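Local coordinates for extracellular solute-binding protein, family 5 (PDB 6WM6), which binds EDTA and other aminopolycarboxylates in the periplasm, probably for delivery to an ABC transporter, at residues A[225-236]-A[249-257]. Sequence-based numbering, arbitrary orientation. Where two conformers were deposited one is given.
Sequences ESFDPGQLVTLV and LDKLKFRII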
ATOM      1  N   GLU A 225      10.963 -20.232 -13.491  1.00 19.86           N
ATOM      2  CA  GLU A 225      11.316 -21.126 -14.587  1.00 20.90           C
ATOM      3  C   GLU A 225      11.308 -20.408 -15.933  1.00 23.07           C
ATOM      4  O   GLU A 225      12.210 -20.641 -16.748  1.00 23.96           O
ATOM      5  CB  GLU A 225      10.354 -22.318 -14.623  1.00 23.33           C
ATOM      6  CG  GLU A 225      10.654 -23.333 -15.724  1.00 25.77           C
ATOM      7  CD  GLU A 225       9.655 -24.476 -15.755  1.00 28.36           C
ATOM      8  OE1 GLU A 225       8.478 -24.243 -16.108  1.00 32.41           O
ATOM      9  OE2 GLU A 225      10.040 -25.617 -15.406  1.00 37.47           O
ATOM     10  N   SER A 226      10.306 -19.567 -16.195  1.00 22.02           N
ATOM     11  CA  SER A 226      10.224 -18.848 -17.450  1.00 21.95           C
ATOM     12  C   SER A 226       9.358 -17.609 -17.294  1.00 22.01           C
ATOM     13  O   SER A 226       8.533 -17.504 -16.377  1.00 21.24           O
ATOM     14  CB  SER A 226       9.647 -19.719 -18.576  1.00 26.14           C
ATOM     15  OG  SER A 226       8.298 -20.061 -18.293  1.00 27.73           O
ATOM     16  N   PHE A 227       9.555 -16.670 -18.212  1.00 23.67           N
ATOM     17  CA  PHE A 227       8.754 -15.464 -18.302  1.00 21.99           C
ATOM     18  C   PHE A 227       8.412 -15.202 -19.755  1.00 24.73           C
ATOM     19  O   PHE A 227       9.317 -15.055 -20.589  1.00 27.24           O
ATOM     20  CB  PHE A 227       9.489 -14.257 -17.728  1.00 21.81           C
ATOM     21  CG  PHE A 227       8.743 -12.969 -17.861  1.00 23.24           C
ATOM     22  CD1 PHE A 227       7.447 -12.848 -17.378  1.00 24.86           C
ATOM     23  CD2 PHE A 227       9.337 -11.864 -18.465  1.00 24.56           C
ATOM     24  CE1 PHE A 227       6.755 -11.655 -17.493  1.00 26.90           C
ATOM     25  CE2 PHE A 227       8.655 -10.671 -18.572  1.00 27.30           C
ATOM     26  CZ  PHE A 227       7.366 -10.561 -18.082  1.00 26.22           C
ATOM     27  N   ASP A 228       7.118 -15.150 -20.063  1.00 24.69           N
ATOM     28  CA  ASP A 228       6.627 -14.798 -21.385  1.00 25.68           C
ATOM     29  C   ASP A 228       6.099 -13.372 -21.283  1.00 28.15           C
ATOM     30  O   ASP A 228       5.015 -13.156 -20.711  1.00 24.37           O
ATOM     31  CB  ASP A 228       5.523 -15.762 -21.823  1.00 29.37           C
ATOM     32  CG  ASP A 228       5.067 -15.525 -23.248  1.00 42.19           C
ATOM     33  OD1 ASP A 228       5.701 -14.713 -23.955  1.00 38.52           O
ATOM     34  OD2 ASP A 228       4.070 -16.156 -23.659  1.00 37.21           O
ATOM     35  N   PRO A 229       6.826 -12.373 -21.780  1.00 26.41           N
ATOM     36  CA  PRO A 229       6.441 -10.975 -21.545  1.00 25.95           C
ATOM     37  C   PRO A 229       5.002 -10.673 -21.931  1.00 25.76           C
ATOM     38  O   PRO A 229       4.524 -11.057 -23.003  1.00 29.10           O
ATOM     39  CB  PRO A 229       7.433 -10.189 -22.420  1.00 29.70           C
ATOM     40  CG  PRO A 229       8.627 -11.064 -22.475  1.00 28.41           C
ATOM     41  CD  PRO A 229       8.116 -12.475 -22.499  1.00 29.08           C
ATOM     42  N   GLY A 230       4.309  -9.974 -21.034  1.00 26.09           N
ATOM     43  CA  GLY A 230       2.929  -9.624 -21.236  1.00 26.18           C
ATOM     44  C   GLY A 230       1.951 -10.765 -21.077  1.00 27.33           C
ATOM     45  O   GLY A 230       0.749 -10.552 -21.270  1.00 28.86           O
ATOM     46  N   GLN A 231       2.426 -11.965 -20.727  1.00 27.00           N
ATOM     47  CA  GLN A 231       1.561 -13.130 -20.706  1.00 28.43           C
ATOM     48  C   GLN A 231       1.623 -13.919 -19.406  1.00 24.03           C
ATOM     49  O   GLN A 231       0.581 -14.144 -18.787  1.00 24.19           O
ATOM     50  CB  GLN A 231       1.898 -14.080 -21.863  1.00 28.39           C
ATOM     51  CG  GLN A 231       1.756 -13.462 -23.239  1.00 40.05           C
ATOM     52  CD  GLN A 231       0.324 -13.083 -23.565  1.00 48.90           C
ATOM     53  OE1 GLN A 231      -0.616 -13.816 -23.248  1.00 49.33           O
ATOM     54  NE2 GLN A 231       0.150 -11.928 -24.195  1.00 50.05           N
ATOM     55  N   LEU A 232       2.806 -14.379 -18.996  1.00 22.39           N
ATOM     56  CA  LEU A 232       2.850 -15.421 -17.967  1.00 21.42           C
ATOM     57  C   LEU A 232       4.211 -15.511 -17.299  1.00 21.24           C
ATOM     58  O   LEU A 232       5.236 -15.646 -17.981  1.00 22.21           O
ATOM     59  CB  LEU A 232       2.528 -16.772 -18.628  1.00 23.27           C
ATOM     60  CG  LEU A 232       2.369 -17.980 -17.714  1.00 22.64           C
ATOM     61  CD1 LEU A 232       1.099 -17.845 -16.885  1.00 22.02           C
ATOM     62  CD2 LEU A 232       2.349 -19.269 -18.519  1.00 23.66           C
ATOM     63  N   VAL A 233       4.209 -15.491 -15.969  1.00 19.49           N
ATOM     64  CA  VAL A 233       5.373 -15.847 -15.150  1.00 19.80           C
ATOM     65  C   VAL A 233       5.136 -17.256 -14.638  1.00 18.83           C
ATOM     66  O   VAL A 233       4.093 -17.519 -14.023  1.00 19.84           O
ATOM     67  CB  VAL A 233       5.534 -14.885 -13.964  1.00 20.21           C
ATOM     68  CG1 VAL A 233       6.887 -15.128 -13.285  1.00 22.84           C
ATOM     69  CG2 VAL A 233       5.387 -13.434 -14.381  1.00 23.62           C
ATOM     70  N   THR A 234       6.077 -18.158 -14.873  1.00 17.94           N
ATOM     71  CA  THR A 234       5.994 -19.528 -14.381  1.00 19.52           C
ATOM     72  C   THR A 234       7.075 -19.754 -13.343  1.00 19.66           C
ATOM     73  O   THR A 234       8.266 -19.624 -13.650  1.00 19.83           O
ATOM     74  CB  THR A 234       6.124 -20.530 -15.526  1.00 19.94           C
ATOM     75  OG1 THR A 234       5.045 -20.312 -16.440  1.00 21.13           O
ATOM     76  CG2 THR A 234       6.030 -21.939 -14.991  1.00 20.33           C
ATOM     77  N   LEU A 235       6.665 -20.118 -12.128  1.00 18.73           N
ATOM     78  CA  LEU A 235       7.580 -20.471 -11.050  1.00 18.62           C
ATOM     79  C   LEU A 235       7.480 -21.952 -10.715  1.00 18.63           C
ATOM     80  O   LEU A 235       6.424 -22.581 -10.885  1.00 19.90           O
ATOM     81  CB  LEU A 235       7.291 -19.673  -9.781  1.00 18.88           C
ATOM     82  CG  LEU A 235       7.435 -18.160  -9.880  1.00 20.48           C
ATOM     83  CD1 LEU A 235       6.270 -17.502 -10.511  1.00 24.25           C
ATOM     84  CD2 LEU A 235       7.650 -17.574  -8.480  1.00 29.38           C
ATOM     85  N   VAL A 236       8.586 -22.511 -10.239  1.00 19.55           N
ATOM     86  CA  VAL A 236       8.678 -23.903  -9.808  1.00 18.96           C
ATOM     87  C   VAL A 236       9.321 -23.911  -8.433  1.00 18.16           C
ATOM     88  O   VAL A 236       9.927 -22.913  -8.019  1.00 18.12           O
ATOM     89  CB  VAL A 236       9.515 -24.752 -10.809  1.00 20.64           C
ATOM     90  CG1 VAL A 236       8.789 -24.825 -12.155  1.00 21.70           C
ATOM     91  CG2 VAL A 236      10.926 -24.165 -10.961  1.00 20.44           C
ATOM     92  N   LEU A 249       3.315 -26.961  -4.481  1.00 19.00           N
ATOM     93  CA  LEU A 249       2.900 -26.998  -5.882  1.00 18.68           C
ATOM     94  C   LEU A 249       4.067 -27.331  -6.798  1.00 20.13           C
ATOM     95  O   LEU A 249       5.221 -26.984  -6.536  1.00 21.82           O
ATOM     96  CB  LEU A 249       2.330 -25.647  -6.307  1.00 18.70           C
ATOM     97  CG  LEU A 249       1.092 -25.185  -5.537  1.00 18.02           C
ATOM     98  CD1 LEU A 249       0.854 -23.712  -5.776  1.00 20.38           C
ATOM     99  CD2 LEU A 249      -0.115 -26.003  -5.943  1.00 18.43           C
ATOM    100  N   ASP A 250       3.747 -28.005  -7.898  1.00 20.14           N
ATOM    101  CA  ASP A 250       4.738 -28.219  -8.947  1.00 20.94           C
ATOM    102  C   ASP A 250       4.996 -26.943  -9.729  1.00 18.95           C
ATOM    103  O   ASP A 250       6.125 -26.709 -10.159  1.00 22.15           O
ATOM    104  CB  ASP A 250       4.260 -29.310  -9.907  1.00 23.03           C
ATOM    105  CG  ASP A 250       4.206 -30.676  -9.258  1.00 27.39           C
ATOM    106  OD1 ASP A 250       5.156 -31.026  -8.538  1.00 31.04           O
ATOM    107  OD2 ASP A 250       3.199 -31.381  -9.466  1.00 30.60           O
ATOM    108  N   LYS A 251       3.970 -26.117  -9.932  1.00 19.00           N
ATOM    109  CA  LYS A 251       4.139 -24.823 -10.562  1.00 19.15           C
ATOM    110  C   LYS A 251       3.191 -23.817  -9.932  1.00 17.91           C
ATOM    111  O   LYS A 251       2.044 -24.137  -9.590  1.00 18.75           O
ATOM    112  CB  LYS A 251       3.900 -24.858 -12.081  1.00 21.92           C
ATOM    113  CG  LYS A 251       4.803 -25.842 -12.806  1.00 23.71           C
ATOM    114  CD  LYS A 251       4.965 -25.486 -14.276  1.00 29.58           C
ATOM    115  CE  LYS A 251       5.790 -26.550 -14.995  1.00 32.90           C
ATOM    116  NZ  LYS A 251       6.122 -26.154 -16.394  1.00 40.35           N
ATOM    117  N   LEU A 252       3.692 -22.590  -9.777  1.00 18.06           N
ATOM    118  CA  LEU A 252       2.918 -21.422  -9.376  1.00 17.78           C
ATOM    119  C   LEU A 252       3.069 -20.413 -10.505  1.00 18.28           C
ATOM    120  O   LEU A 252       4.202 -20.059 -10.880  1.00 19.28           O
ATOM    121  CB  LEU A 252       3.472 -20.844  -8.074  1.00 18.65           C
ATOM    122  CG  LEU A 252       2.873 -19.506  -7.648  1.00 19.41           C
ATOM    123  CD1 LEU A 252       1.373 -19.616  -7.426  1.00 22.07           C
ATOM    124  CD2 LEU A 252       3.585 -19.028  -6.375  1.00 22.58           C
ATOM    125  N   LYS A 253       1.957 -20.000 -11.090  1.00 18.01           N
ATOM    126  CA  LYS A 253       1.966 -19.157 -12.270  1.00 17.36           C
ATOM    127  C   LYS A 253       1.237 -17.855 -11.985  1.00 18.23           C
ATOM    128  O   LYS A 253       0.226 -17.836 -11.268  1.00 18.97           O
ATOM    129  CB  LYS A 253       1.280 -19.874 -13.448  1.00 19.21           C
ATOM    130  CG  LYS A 253       2.095 -21.045 -13.977  1.00 20.84           C
ATOM    131  CD  LYS A 253       1.322 -21.893 -14.966  1.00 22.55           C
ATOM    132  CE  LYS A 253       2.247 -22.934 -15.564  1.00 24.95           C
ATOM    133  NZ  LYS A 253       1.502 -23.856 -16.464  1.00 30.84           N
ATOM    134  N   PHE A 254       1.750 -16.759 -12.553  1.00 17.87           N
ATOM    135  CA  PHE A 254       1.079 -15.462 -12.533  1.00 18.87           C
ATOM    136  C   PHE A 254       0.748 -15.105 -13.968  1.00 18.14           C
ATOM    137  O   PHE A 254       1.659 -14.930 -14.791  1.00 18.93           O
ATOM    138  CB  PHE A 254       1.960 -14.424 -11.853  1.00 18.23           C
ATOM    139  CG  PHE A 254       2.198 -14.706 -10.404  1.00 18.54           C
ATOM    140  CD1 PHE A 254       1.231 -14.391  -9.460  1.00 18.23           C
ATOM    141  CD2 PHE A 254       3.372 -15.295  -9.993  1.00 20.98           C
ATOM    142  CE1 PHE A 254       1.438 -14.649  -8.125  1.00 19.84           C
ATOM    143  CE2 PHE A 254       3.597 -15.548  -8.631  1.00 20.69           C
ATOM    144  CZ  PHE A 254       2.635 -15.234  -7.712  1.00 19.52           C
ATOM    145  N   ARG A 255      -0.541 -15.056 -14.275  1.00 19.55           N
ATOM    146  CA  ARG A 255      -1.024 -14.770 -15.617  0.59 19.80           C
ATOM    147  C   ARG A 255      -1.379 -13.293 -15.712  1.00 20.86           C
ATOM    148  O   ARG A 255      -2.160 -12.786 -14.907  1.00 21.67           O
ATOM    149  CB  ARG A 255      -2.261 -15.620 -15.896  0.59 20.74           C
ATOM    150  CG  ARG A 255      -2.924 -15.350 -17.247  0.59 24.92           C
ATOM    151  CD  ARG A 255      -2.211 -16.028 -18.392  0.59 31.32           C
ATOM    152  NE  ARG A 255      -3.033 -15.964 -19.604  0.59 35.03           N
ATOM    153  CZ  ARG A 255      -2.818 -15.141 -20.625  0.59 29.92           C
ATOM    154  NH1 ARG A 255      -1.792 -14.306 -20.617  0.59 30.00           N
ATOM    155  NH2 ARG A 255      -3.639 -15.165 -21.666  0.59 33.33           N
ATOM    156  N   ILE A 256      -0.807 -12.617 -16.700  1.00 21.39           N
ATOM    157  CA  ILE A 256      -1.010 -11.184 -16.869  1.00 22.96           C
ATOM    158  C   ILE A 256      -2.318 -10.945 -17.616  1.00 24.20           C
ATOM    159  O   ILE A 256      -2.462 -11.375 -18.765  1.00 28.24           O
ATOM    160  CB  ILE A 256       0.197 -10.561 -17.594  1.00 25.57           C
ATOM    161  CG1 ILE A 256       1.435 -10.698 -16.689  1.00 28.26           C
ATOM    162  CG2 ILE A 256      -0.070  -9.108 -17.946  1.00 30.47           C
ATOM    163  CD1 ILE A 256       2.739 -10.801 -17.433  1.00 31.41           C
ATOM    164  N   ILE A 257      -3.253 -10.264 -16.958  1.00 24.75           N
ATOM    165  CA  ILE A 257      -4.546  -9.864 -17.527  1.00 28.72           C
ATOM    166  C   ILE A 257      -4.702  -8.383 -17.185  1.00 27.81           C
ATOM    167  O   ILE A 257      -5.158  -8.032 -16.084  1.00 31.12           O
ATOM    168  CB  ILE A 257      -5.715 -10.683 -16.969  1.00 25.81           C
ATOM    169  CG1 ILE A 257      -5.482 -12.174 -17.204  1.00 29.25           C
ATOM    170  CG2 ILE A 257      -7.042 -10.245 -17.599  1.00 28.67           C
ATOM    171  CD1 ILE A 257      -6.552 -13.071 -16.604  1.00 32.25           C
TER
HETATM  172  O   HOH W   1       8.901 -27.886 -15.645  1.00 44.29           O
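Val233 and Leu235 pair with Phe254 and Leu252 in an antiparallel beta ladder, where strand 232-236, the second arm of a beta hairpin, lies against strand 251-256. The four-stranded mixed sheet of this family 5 solute-binding protein runs 49-54, 251-256, 232-237, 222-228, which makes these the two central strands. Four backbone hydrogen bonds join the two hydrogen-bonded pairs, Val233 with Phe254 and Leu235 with Leu252.

The tightly packed side is the one bearing Val233, Leu235, Leu252 and Phe254. CD1 of Leu235 meets the edge of the Phe254 ring, 3.7 Å from CD2 and near the ring plane; with CG anti to the carbonyl carbon (chi1 -65°), the Phe254 ring lies beside its own backbone N, where its CD2 edge meets Leu235. Helix 71-77 covers this face, Val76 touching both Val233 and Phe254. At the hairpin turn, Ile256 reaches back with CD1 to the edge of the Phe227 ring, 4.1 Å from CE1.

The other face, with Leu232, Thr234, Lys253 and Arg255, is looser and more polar. Thr234 and Lys253 lie side by side, the lysine's extended chain passing OG1 at CG and CE before its NZ forms a salt bridge with Glu49. Toward the far end of the hairpin, Lys251 stretches past CG2 of Thr234 to the exposed Glu225; its NZ takes the syn lone pair of OE1 at 3.0 Å, and a water held by OE2 bonds weakly to the same NZ.

Near the turn, in one of the two conformers of Arg255, the bend at chi2 (79°) brings its guanidinium alongside Gln231, while NH2 forms a salt bridge with Glu271. In that conformer NH1 of Arg255 donates to OE1 of Gln231 at 2.9 Å, from above the amide plane, and also to Gln231 O. From the opposite face of that carbonyl's plane, Ile256 N bonds to Gln231 O at 2.9 Å.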